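Local coordinates for glycerate dehydrogenase (Bacillus sp. 5mfcol3.1, PDB 6P2I) that reduces acyclic imino acids, made in situ by a partner oxidase, asymmetrically to amino acids with NADPH as the hydride donor, at the NAP/DAR site and the interface of chains A and B. Residues are numbered along the deposited sequence; one frame, centred on the assembly and turned at random. Chains: chain A/B, Glycerate dehydrogenase.

Contact 1: the NAP/DAR site. Residues chain A 51, 73-75, 97, 102, 149-153, 172-174, 176, 199-201, 206, 227-228, 253, 276-277. With NAP (NADP nicotinamide-adenine-dinucleotide phosphate), chain C; DAR (D-arginine), chain D.
The active-site cleft of this D-2-hydroxyacid dehydrogenase-family reductase holds the dinucleotide NAP along its Rossmann-type domain and D-arginine (DAR), apparently the reduced product, beyond the nicotinamide. The Rossmann glycine loop GxGxxG, between strand 144-148 and helix 152-163, presents backbone N-H groups at the helix start: A:Gln152 N points almost straight (175°) at pyrophosphate oxygen NAP O2A and A:Ile153 N reaches NAP O2N at 2.8 Å. Past strand 167-171, a polar loop reads the 2'-phosphate that distinguishes NADP from NAD. There NAP O3X takes two bonds from one residue, A:Ser174 N at 2.7 Å and its hydroxyl OG, while A:Arg176, bent at chi3 (33°), brings the edge of its guanidinium to NAP O2X in a salt bridge with weak hydrogen-bond geometry. The adenine lies between aliphatic groups, with A:Ile200 CD1 and A:Lys173 CB, the latter in a poorly ordered residue, each set over a face of its six-membered ring. At the far end the carboxamide is fixed by NAP N7N donating to a lone pair of A:Thr227 O at 2.8 Å, with A:Asp253 OD2 close to the same nitrogen. A:Val102 CG2 touches nicotinamide NAP C4N, the hydride-bearing carbon. The DAR carboxylate is received by successive backbone amides, A:Thr74 N to DAR O at 2.9 Å and A:Ser75 N to DAR OXT. Its side chain runs across A:Trp277, DAR CD sitting over the indole five-membered ring near the rim, so the aliphatic stem is held by CH-pi contact. DAR NH1 donates to the A:Tyr97 hydroxyl OH at 3.0 Å, and DAR NH2 approaches A:Glu51 OE1 from above the carboxylate plane, 2.9 Å away.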
loop_
_atom_site.group_PDB
_atom_site.type_symbol
_atom_site.label_atom_id
_atom_site.label_comp_id
_atom_site.label_asym_id
_atom_site.label_seq_id
_atom_site.Cartn_x
_atom_site.Cartn_y
_atom_site.Cartn_z
ATOM N N GLU A 51 22.712 3.612 19.028
ATOM C CA GLU A 51 21.839 3.262 17.903
ATOM C C GLU A 51 22.089 1.871 17.347
ATOM O O GLU A 51 21.139 1.194 16.920
ATOM C CB GLU A 51 21.988 4.285 16.766
ATOM C CG GLU A 51 21.136 3.917 15.539
ATOM C CD GLU A 51 20.960 5.033 14.536
ATOM O OE1 GLU A 51 20.415 4.749 13.444
ATOM O OE2 GLU A 51 21.346 6.180 14.821
ATOM N N THR A 73 16.533 4.001 19.442
ATOM C CA THR A 73 15.530 3.105 18.889
ATOM C C THR A 73 14.399 2.865 19.879
ATOM O O THR A 73 14.534 3.091 21.083
ATOM C CB THR A 73 16.180 1.770 18.539
ATOM O OG1 THR A 73 16.830 1.250 19.709
ATOM C CG2 THR A 73 17.205 1.964 17.440
ATOM N N THR A 74 13.257 2.393 19.352
ATOM C CA THR A 74 12.237 1.838 20.238
ATOM C C THR A 74 12.653 0.469 20.753
ATOM O O THR A 74 12.407 0.125 21.916
ATOM C CB THR A 74 10.903 1.748 19.494
ATOM O OG1 THR A 74 10.526 3.063 19.100
ATOM C CG2 THR A 74 9.811 1.127 20.387
ATOM N N SER A 75 13.288 -0.328 19.901
ATOM C CA SER A 75 13.803 -1.618 20.333
ATOM C C SER A 75 14.981 -1.437 21.286
ATOM O O SER A 75 15.741 -0.468 21.198
ATOM C CB SER A 75 14.226 -2.448 19.118
ATOM O OG SER A 75 15.193 -3.418 19.454
ATOM N N TYR A 97 8.271 7.466 18.313
ATOM C CA TYR A 97 8.594 8.300 17.160
ATOM C C TYR A 97 8.151 7.681 15.840
ATOM O O TYR A 97 7.776 8.411 14.919
ATOM C CB TYR A 97 10.111 8.582 17.117
ATOM C CG TYR A 97 10.956 7.357 16.821
ATOM C CD1 TYR A 97 11.301 6.453 17.832
ATOM C CD2 TYR A 97 11.428 7.108 15.539
ATOM C CE1 TYR A 97 12.061 5.322 17.549
ATOM C CE2 TYR A 97 12.179 5.979 15.254
ATOM C CZ TYR A 97 12.489 5.094 16.259
ATOM O OH TYR A 97 13.244 3.978 15.964
ATOM N N VAL A 102 5.660 3.198 10.780
ATOM C CA VAL A 102 5.681 1.742 10.676
ATOM C C VAL A 102 4.289 1.216 10.352
ATOM O O VAL A 102 4.134 0.303 9.533
ATOM C CB VAL A 102 6.241 1.105 11.963
ATOM C CG1 VAL A 102 6.180 -0.423 11.878
ATOM C CG2 VAL A 102 7.687 1.563 12.171
ATOM N N GLY A 149 0.919 -8.539 19.152
ATOM C CA GLY A 149 1.420 -7.311 19.741
ATOM C C GLY A 149 0.488 -6.164 19.416
ATOM O O GLY A 149 0.234 -5.883 18.239
ATOM N N ILE A 150 -0.059 -5.517 20.447
ATOM C CA ILE A 150 -1.073 -4.489 20.259
ATOM C C ILE A 150 -0.744 -3.324 21.183
ATOM O O ILE A 150 -1.602 -2.830 21.929
ATOM C CB ILE A 150 -2.494 -5.050 20.492
ATOM C CG1 ILE A 150 -2.552 -5.894 21.769
ATOM C CG2 ILE A 150 -2.927 -5.903 19.310
ATOM C CD1 ILE A 150 -3.925 -6.523 22.007
ATOM N N GLY A 151 0.506 -2.879 21.125
ATOM C CA GLY A 151 0.994 -1.722 21.847
ATOM C C GLY A 151 0.937 -0.479 20.983
ATOM O O GLY A 151 -0.043 -0.251 20.266
ATOM N N GLN A 152 2.008 0.321 21.036
ATOM C CA GLN A 152 2.042 1.585 20.302
ATOM C C GLN A 152 1.798 1.365 18.813
ATOM O O GLN A 152 0.931 2.013 18.211
ATOM C CB GLN A 152 3.379 2.293 20.513
ATOM C CG GLN A 152 3.655 2.711 21.953
ATOM C CD GLN A 152 2.643 3.720 22.489
ATOM O OE1 GLN A 152 2.051 4.500 21.735
ATOM N NE2 GLN A 152 2.452 3.715 23.800
ATOM N N ILE A 153 2.551 0.453 18.197
ATOM C CA ILE A 153 2.433 0.282 16.752
ATOM C C ILE A 153 1.224 -0.574 16.403
ATOM O O ILE A 153 0.453 -0.232 15.494
ATOM C CB ILE A 153 3.743 -0.285 16.161
ATOM C CG1 ILE A 153 4.900 0.638 16.521
ATOM C CG2 ILE A 153 3.630 -0.381 14.625
ATOM C CD1 ILE A 153 6.300 0.165 16.049
ATOM N N ASN A 172 -1.789 -9.765 23.254
ATOM C CA ASN A 172 -0.691 -9.191 23.998
ATOM C C ASN A 172 -0.314 -10.192 25.083
ATOM O O ASN A 172 -0.808 -11.325 25.113
ATOM C CB ASN A 172 -1.060 -7.801 24.541
ATOM C CG ASN A 172 -2.257 -7.829 25.491
ATOM O OD1 ASN A 172 -2.662 -8.882 25.982
ATOM N ND2 ASN A 172 -2.827 -6.657 25.748
ATOM N N LYS A 173 0.577 -9.778 25.975
ATOM C CA LYS A 173 1.075 -10.637 27.041
ATOM C C LYS A 173 0.315 -10.451 28.347
ATOM O O LYS A 173 -0.000 -11.437 29.025
ATOM C CB LYS A 173 2.572 -10.357 27.255
ATOM C CG LYS A 173 3.172 -10.937 28.525
ATOM C CD LYS A 173 4.597 -10.426 28.749
ATOM C CE LYS A 173 4.729 -8.919 28.489
ATOM N NZ LYS A 173 4.026 -8.073 29.503
ATOM N N SER A 174 0.000 -9.206 28.707
ATOM C CA SER A 174 -0.615 -8.904 29.995
ATOM C C SER A 174 -2.106 -9.200 30.022
ATOM O O SER A 174 -2.692 -9.258 31.110
ATOM C CB SER A 174 -0.407 -7.429 30.333
ATOM O OG SER A 174 -1.069 -6.628 29.356
ATOM N N ARG A 176 -4.185 -7.074 29.182
ATOM C CA ARG A 176 -4.879 -5.798 29.265
ATOM C C ARG A 176 -5.804 -5.651 28.060
ATOM O O ARG A 176 -5.476 -6.062 26.944
ATOM C CB ARG A 176 -3.887 -4.630 29.342
ATOM C CG ARG A 176 -3.187 -4.273 28.043
ATOM C CD ARG A 176 -2.545 -2.883 28.111
ATOM N NE ARG A 176 -2.056 -2.565 29.451
ATOM C CZ ARG A 176 -0.852 -2.889 29.913
ATOM N NH1 ARG A 176 0.009 -3.548 29.146
ATOM N NH2 ARG A 176 -0.506 -2.553 31.151
ATOM N N HIS A 199 3.986 -7.063 15.910
ATOM C CA HIS A 199 4.265 -5.780 16.547
ATOM C C HIS A 199 4.678 -6.026 17.994
ATOM O O HIS A 199 4.069 -5.541 18.939
ATOM C CB HIS A 199 3.053 -4.863 16.426
ATOM C CG HIS A 199 2.711 -4.566 15.007
ATOM N ND1 HIS A 199 3.506 -3.770 14.209
ATOM C CD2 HIS A 199 1.710 -5.022 14.214
ATOM C CE1 HIS A 199 2.987 -3.717 12.995
ATOM N NE2 HIS A 199 1.899 -4.467 12.970
ATOM N N ILE A 200 5.756 -6.787 18.155
ATOM C CA ILE A 200 6.159 -7.322 19.448
ATOM C C ILE A 200 7.671 -7.188 19.591
ATOM O O ILE A 200 8.402 -7.329 18.598
ATOM C CB ILE A 200 5.670 -8.778 19.573
ATOM C CG1 ILE A 200 5.833 -9.329 20.978
ATOM C CG2 ILE A 200 6.335 -9.680 18.538
ATOM C CD1 ILE A 200 5.330 -10.746 21.099
ATOM N N PRO A 201 8.173 -6.871 20.778
ATOM C CA PRO A 201 9.626 -6.800 20.966
ATOM C C PRO A 201 10.246 -8.181 20.905
ATOM O O PRO A 201 9.611 -9.192 21.215
ATOM C CB PRO A 201 9.771 -6.191 22.361
ATOM C CG PRO A 201 8.547 -6.649 23.074
ATOM C CD PRO A 201 7.453 -6.570 22.031
ATOM N N THR A 206 10.014 -14.183 23.178
ATOM C CA THR A 206 9.354 -14.023 21.893
ATOM C C THR A 206 10.178 -14.518 20.714
ATOM O O THR A 206 9.662 -14.547 19.598
ATOM C CB THR A 206 8.980 -12.553 21.672
ATOM O OG1 THR A 206 10.175 -11.769 21.590
ATOM C CG2 THR A 206 8.130 -12.047 22.823
ATOM N N THR A 227 7.269 -6.235 10.410
ATOM C CA THR A 227 8.087 -5.048 10.620
ATOM C C THR A 227 8.925 -5.154 11.886
ATOM O O THR A 227 9.499 -4.150 12.315
ATOM C CB THR A 227 7.225 -3.787 10.687
ATOM O OG1 THR A 227 6.234 -3.926 11.717
ATOM C CG2 THR A 227 6.489 -3.549 9.371
ATOM N N CYS A 228 8.991 -6.334 12.503
ATOM C CA CYS A 228 9.813 -6.555 13.683
ATOM C C CYS A 228 10.995 -7.456 13.320
ATOM O O CYS A 228 11.281 -7.700 12.144
ATOM C CB CYS A 228 8.961 -7.138 14.807
ATOM S SG CYS A 228 7.700 -6.001 15.424
ATOM N N ASP A 253 10.280 -6.579 6.595
ATOM C CA ASP A 253 11.183 -5.454 6.784
ATOM C C ASP A 253 12.468 -5.867 7.487
ATOM O O ASP A 253 13.347 -5.025 7.677
ATOM C CB ASP A 253 10.478 -4.336 7.573
ATOM C CG ASP A 253 11.229 -2.990 7.530
ATOM O OD1 ASP A 253 11.592 -2.526 6.436
ATOM O OD2 ASP A 253 11.459 -2.400 8.604
ATOM N N ALA A 276 11.024 0.750 7.316
ATOM C CA ALA A 276 9.641 1.014 7.714
ATOM C C ALA A 276 9.498 2.315 8.491
ATOM O O ALA A 276 8.493 3.028 8.351
ATOM C CB ALA A 276 9.110 -0.149 8.552
ATOM N N TRP A 277 10.479 2.627 9.335
ATOM C CA TRP A 277 10.358 3.747 10.254
ATOM C C TRP A 277 10.687 5.092 9.645
ATOM O O TRP A 277 10.420 6.115 10.287
ATOM C CB TRP A 277 11.297 3.558 11.443
ATOM C CG TRP A 277 12.775 3.759 11.096
ATOM C CD1 TRP A 277 13.604 2.872 10.455
ATOM C CD2 TRP A 277 13.573 4.910 11.385
ATOM N NE1 TRP A 277 14.865 3.404 10.330
ATOM C CE2 TRP A 277 14.874 4.654 10.894
ATOM C CE3 TRP A 277 13.317 6.131 12.018
ATOM C CZ2 TRP A 277 15.926 5.570 11.036
ATOM C CZ3 TRP A 277 14.360 7.044 12.151
ATOM C CH2 TRP A 277 15.651 6.757 11.663
HETATM P PA NAP C . 5.032 -1.750 22.640
HETATM O O1A NAP C . 5.929 -2.124 23.802
HETATM O O2A NAP C . 4.191 -0.511 22.722
HETATM O O5B NAP C . 4.050 -2.982 22.373
HETATM C C5B NAP C . 4.515 -4.326 22.433
HETATM C C4B NAP C . 3.291 -5.232 22.352
HETATM O O4B NAP C . 3.758 -6.582 22.314
HETATM C C3B NAP C . 2.397 -5.114 23.589
HETATM O O3B NAP C . 1.036 -5.407 23.215
HETATM C C2B NAP C . 2.886 -6.227 24.483
HETATM O O2B NAP C . 1.897 -6.686 25.392
HETATM C C1B NAP C . 3.171 -7.274 23.422
HETATM N N9A NAP C . 4.043 -8.338 23.943
HETATM C C8A NAP C . 5.221 -8.185 24.580
HETATM N N7A NAP C . 5.724 -9.394 24.933
HETATM C C5A NAP C . 4.838 -10.323 24.530
HETATM C C6A NAP C . 4.744 -11.795 24.583
HETATM N N6A NAP C . 5.725 -12.527 25.163
HETATM N N1A NAP C . 3.655 -12.370 24.033
HETATM C C2A NAP C . 2.669 -11.654 23.449
HETATM N N3A NAP C . 2.677 -10.310 23.357
HETATM C C4A NAP C . 3.730 -9.618 23.880
HETATM O O3 NAP C . 5.993 -1.782 21.342
HETATM P PN NAP C . 5.809 -0.971 19.966
HETATM O O1N NAP C . 6.163 0.481 20.166
HETATM O O2N NAP C . 4.462 -1.298 19.359
HETATM O O5D NAP C . 6.986 -1.633 19.097
HETATM C C5D NAP C . 6.976 -3.039 18.823
HETATM C C4D NAP C . 8.241 -3.445 18.079
HETATM O O4D NAP C . 8.251 -2.824 16.797
HETATM C C3D NAP C . 9.535 -2.957 18.715
HETATM O O3D NAP C . 9.976 -3.800 19.790
HETATM C C2D NAP C . 10.491 -2.952 17.531
HETATM O O2D NAP C . 11.230 -4.180 17.507
HETATM C C1D NAP C . 9.584 -2.836 16.303
HETATM N N1N NAP C . 9.872 -1.601 15.562
HETATM C C2N NAP C . 10.205 -1.674 14.262
HETATM C C3N NAP C . 10.504 -0.528 13.530
HETATM C C7N NAP C . 10.903 -0.633 12.079
HETATM O O7N NAP C . 11.458 0.315 11.543
HETATM N N7N NAP C . 10.706 -1.777 11.408
HETATM C C4N NAP C . 10.452 0.713 14.172
HETATM C C5N NAP C . 10.114 0.766 15.526
HETATM C C6N NAP C . 9.820 -0.417 16.195
HETATM P P2B NAP C . 1.639 -6.012 26.836
HETATM O O1X NAP C . 2.989 -6.000 27.532
HETATM O O2X NAP C . 1.140 -4.622 26.544
HETATM O O3X NAP C . 0.586 -6.899 27.446
HETATM N N DAR D . 14.592 -1.110 15.085
HETATM C CA DAR D . 13.662 0.014 14.988
HETATM C CB DAR D . 14.145 1.062 13.974
HETATM C CG DAR D . 15.479 1.713 14.353
HETATM C CD DAR D . 15.717 3.007 13.581
HETATM N NE DAR D . 16.909 3.765 13.964
HETATM C CZ DAR D . 16.807 5.015 14.427
HETATM N NH1 DAR D . 15.668 5.437 14.985
HETATM N NH2 DAR D . 17.837 5.858 14.347
HETATM C C DAR D . 13.394 0.606 16.360
HETATM O O DAR D . 13.122 1.811 16.527
HETATM O OXT DAR D . 13.442 -0.160 17.322
HETATM O O HOH W 1 2.561 -3.173 19.239
HETATM O O HOH W 2 6.248 -3.039 14.485
HETATM O O HOH W 3 10.919 -7.195 17.302
#

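Contact 2: the interface of chains A and B. Residues chain A 109, 118, 263, 266, 269-273; chain B 117, 120-121, 124-125.
Helix 117-125 of one subunit packs against strand 269-271 and the turn after it in the other, part of a two-fold interface between dinucleotide-binding halves that resembles, and so is likely to be, the dimer contact usual in D-2-hydroxyacid dehydrogenases. At its polar centre B:Asp121 and B:Arg125, one helical turn apart, form a side-on salt bridge within their own chain: B:Arg125 NE meets B:Asp121 OD2 at 2.7 Å from somewhat above the carboxylate plane, and NH2 meets the syn lone pair of OD1. B:Asp121 holds CG anti to its backbone N (chi1 -178°), which turns the carboxylate toward the neighbouring strand. The anti lone pair of B:Asp121 OD1 is thereby directed to A:Leu271 N, 2.9 Å away in a fairly straight bond, so two donors grip this oxygen, and with NE on OD2 the carboxylate's rotation is held. B:Arg125, bent at chi2 (-75°), brings its guanidinium to backbone carbonyls of the loop and strand. B:Arg125 NH1 donates to A:Leu266 O at 2.9 Å, nearly in the guanidinium plane, while NH2 makes a weaker, bent bond to A:Val269 O. A:Leu271 CD1 caps one face of the B:Arg125 guanidinium, 3.9 Å above its centre, its side chain crossing the arginine at about a right angle. An alanine in place of B:Arg125 would probably loosen the seam, because the bonds to A:Leu266 O and A:Val269 O would go and the B:Asp121 carboxylate would lose the partner that steadies it and likely balances its charge. Apolar groups flank this polar core. A:Leu118 CD1 lies against the B:Asp121 carboxylate, crossing it obliquely. B:Cys124 offers its CB to A:Leu271 CB at 3.5 Å and its SG to the A:Thr272-A:Pro273 peptide. Nearer the helix start, B:Ala120 CB abuts A:Pro273 CD at 3.7 Å, and A:Thr272 CG2 touches B:Ile117 CD1 at 3.9 Å, the two side chains crossing obliquely.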
loop_
_atom_site.group_PDB
_atom_site.type_symbol
_atom_site.label_atom_id
_atom_site.label_comp_id
_atom_site.label_asym_id
_atom_site.label_seq_id
_atom_site.Cartn_x
_atom_site.Cartn_y
_atom_site.Cartn_z
ATOM N N LEU A 109 3.442 -2.703 2.625
ATOM C CA LEU A 109 3.853 -4.071 2.341
ATOM C C LEU A 109 2.669 -4.956 1.977
ATOM O O LEU A 109 2.755 -5.754 1.037
ATOM C CB LEU A 109 4.575 -4.658 3.549
ATOM C CG LEU A 109 5.962 -4.092 3.805
ATOM C CD1 LEU A 109 6.475 -4.596 5.164
ATOM C CD2 LEU A 109 6.925 -4.479 2.681
ATOM N N LEU A 118 5.604 -5.803 -7.545
ATOM C CA LEU A 118 6.872 -6.087 -8.210
ATOM C C LEU A 118 6.647 -6.686 -9.595
ATOM O O LEU A 118 7.241 -6.237 -10.587
ATOM C CB LEU A 118 7.718 -7.023 -7.346
ATOM C CG LEU A 118 8.086 -6.472 -5.967
ATOM C CD1 LEU A 118 8.858 -7.519 -5.177
ATOM C CD2 LEU A 118 8.904 -5.196 -6.118
ATOM N N ILE A 263 15.265 -16.929 1.117
ATOM C CA ILE A 263 14.056 -16.119 0.971
ATOM C C ILE A 263 14.238 -15.059 -0.110
ATOM O O ILE A 263 13.268 -14.672 -0.779
ATOM C CB ILE A 263 13.679 -15.506 2.333
ATOM C CG1 ILE A 263 13.211 -16.611 3.283
ATOM C CG2 ILE A 263 12.617 -14.411 2.183
ATOM C CD1 ILE A 263 12.833 -16.121 4.649
ATOM N N LEU A 266 12.600 -15.865 -3.487
ATOM C CA LEU A 266 11.163 -16.091 -3.589
ATOM C C LEU A 266 10.466 -14.969 -4.348
ATOM O O LEU A 266 10.767 -13.787 -4.158
ATOM C CB LEU A 266 10.539 -16.207 -2.201
ATOM C CG LEU A 266 10.972 -17.363 -1.308
ATOM C CD1 LEU A 266 10.456 -17.120 0.106
ATOM C CD2 LEU A 266 10.451 -18.668 -1.861
ATOM N N VAL A 269 7.509 -12.776 -1.903
ATOM C CA VAL A 269 7.849 -11.916 -0.780
ATOM C C VAL A 269 8.148 -10.526 -1.318
ATOM O O VAL A 269 8.599 -10.357 -2.457
ATOM C CB VAL A 269 9.049 -12.445 0.048
ATOM C CG1 VAL A 269 8.748 -13.837 0.585
ATOM C CG2 VAL A 269 10.325 -12.439 -0.784
ATOM N N VAL A 270 7.867 -9.531 -0.493
ATOM C CA VAL A 270 8.296 -8.160 -0.710
ATOM C C VAL A 270 9.193 -7.797 0.464
ATOM O O VAL A 270 8.794 -7.959 1.623
ATOM C CB VAL A 270 7.094 -7.205 -0.819
ATOM C CG1 VAL A 270 7.540 -5.759 -0.929
ATOM C CG2 VAL A 270 6.227 -7.604 -2.022
ATOM N N LEU A 271 10.406 -7.348 0.166
ATOM C CA LEU A 271 11.412 -7.078 1.186
ATOM C C LEU A 271 11.718 -5.591 1.250
ATOM O O LEU A 271 11.858 -4.938 0.214
ATOM C CB LEU A 271 12.694 -7.845 0.876
ATOM C CG LEU A 271 12.500 -9.343 0.698
ATOM C CD1 LEU A 271 13.791 -9.981 0.220
ATOM C CD2 LEU A 271 12.030 -9.967 2.011
ATOM N N THR A 272 11.827 -5.058 2.465
ATOM C CA THR A 272 12.346 -3.712 2.639
ATOM C C THR A 272 13.506 -3.737 3.632
ATOM O O THR A 272 13.516 -4.546 4.566
ATOM C CB THR A 272 11.240 -2.735 3.083
ATOM O OG1 THR A 272 10.527 -3.245 4.222
ATOM C CG2 THR A 272 10.217 -2.543 1.927
ATOM N N PRO A 273 14.515 -2.887 3.438
ATOM C CA PRO A 273 15.760 -3.001 4.241
ATOM C C PRO A 273 15.692 -2.267 5.576
ATOM O O PRO A 273 16.498 -1.374 5.871
ATOM C CB PRO A 273 16.811 -2.395 3.297
ATOM C CG PRO A 273 16.039 -1.296 2.569
ATOM C CD PRO A 273 14.629 -1.883 2.360
ATOM N N ILE B 117 9.076 1.036 -2.981
ATOM C CA ILE B 117 9.054 -0.416 -2.801
ATOM C C ILE B 117 9.916 -1.134 -3.836
ATOM O O ILE B 117 10.598 -2.119 -3.522
ATOM C CB ILE B 117 7.594 -0.916 -2.846
ATOM C CG1 ILE B 117 6.836 -0.482 -1.586
ATOM C CG2 ILE B 117 7.540 -2.423 -3.077
ATOM C CD1 ILE B 117 7.293 -1.181 -0.298
ATOM N N ALA B 120 13.469 -0.561 -2.820
ATOM C CA ALA B 120 13.731 -1.135 -1.503
ATOM C C ALA B 120 13.867 -2.640 -1.594
ATOM O O ALA B 120 14.770 -3.228 -0.985
ATOM C CB ALA B 120 12.626 -0.747 -0.514
ATOM N N ASP B 121 12.986 -3.277 -2.360
ATOM C CA ASP B 121 13.078 -4.716 -2.532
ATOM C C ASP B 121 14.366 -5.096 -3.244
ATOM O O ASP B 121 15.050 -6.045 -2.845
ATOM C CB ASP B 121 11.852 -5.224 -3.290
ATOM C CG ASP B 121 11.874 -6.714 -3.461
ATOM O OD1 ASP B 121 11.298 -7.407 -2.599
ATOM O OD2 ASP B 121 12.491 -7.187 -4.443
ATOM N N CYS B 124 17.339 -5.210 -0.898
ATOM C CA CYS B 124 17.401 -6.429 -0.098
ATOM C C CYS B 124 17.858 -7.622 -0.927
ATOM O O CYS B 124 18.598 -8.475 -0.426
ATOM C CB CYS B 124 16.035 -6.709 0.528
ATOM S SG CYS B 124 15.481 -5.437 1.678
ATOM N N ARG B 125 17.413 -7.718 -2.186
ATOM C CA ARG B 125 17.859 -8.828 -3.025
ATOM C C ARG B 125 19.357 -8.768 -3.268
ATOM O O ARG B 125 19.992 -9.798 -3.526
ATOM C CB ARG B 125 17.135 -8.837 -4.374
ATOM C CG ARG B 125 15.646 -8.662 -4.337
ATOM C CD ARG B 125 14.921 -9.898 -3.863
ATOM N NE ARG B 125 13.501 -9.597 -3.708
ATOM C CZ ARG B 125 12.538 -10.500 -3.565
ATOM N NH1 ARG B 125 12.823 -11.796 -3.564
ATOM N NH2 ARG B 125 11.283 -10.096 -3.424
#

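About 20 Å separates the C-alpha centres of contact 1 and contact 2, which have no residue in common but draw on common elements. Helix 99-114 carries A:Val102 to the nicotinamide at contact 1 and A:Leu109 to the margin of contact 2. Strand 269-271 leads through A:Thr272 and A:Pro273 to A:Ala276 and A:Trp277, which border the carboxamide and D-arginine. Pairing of the subunits may therefore help to hold the catalytic end of each cleft in shape, although the structure alone does not show communication between them. Two-fold symmetry repeats both contacts, giving the assembly two clefts flanking a shared core.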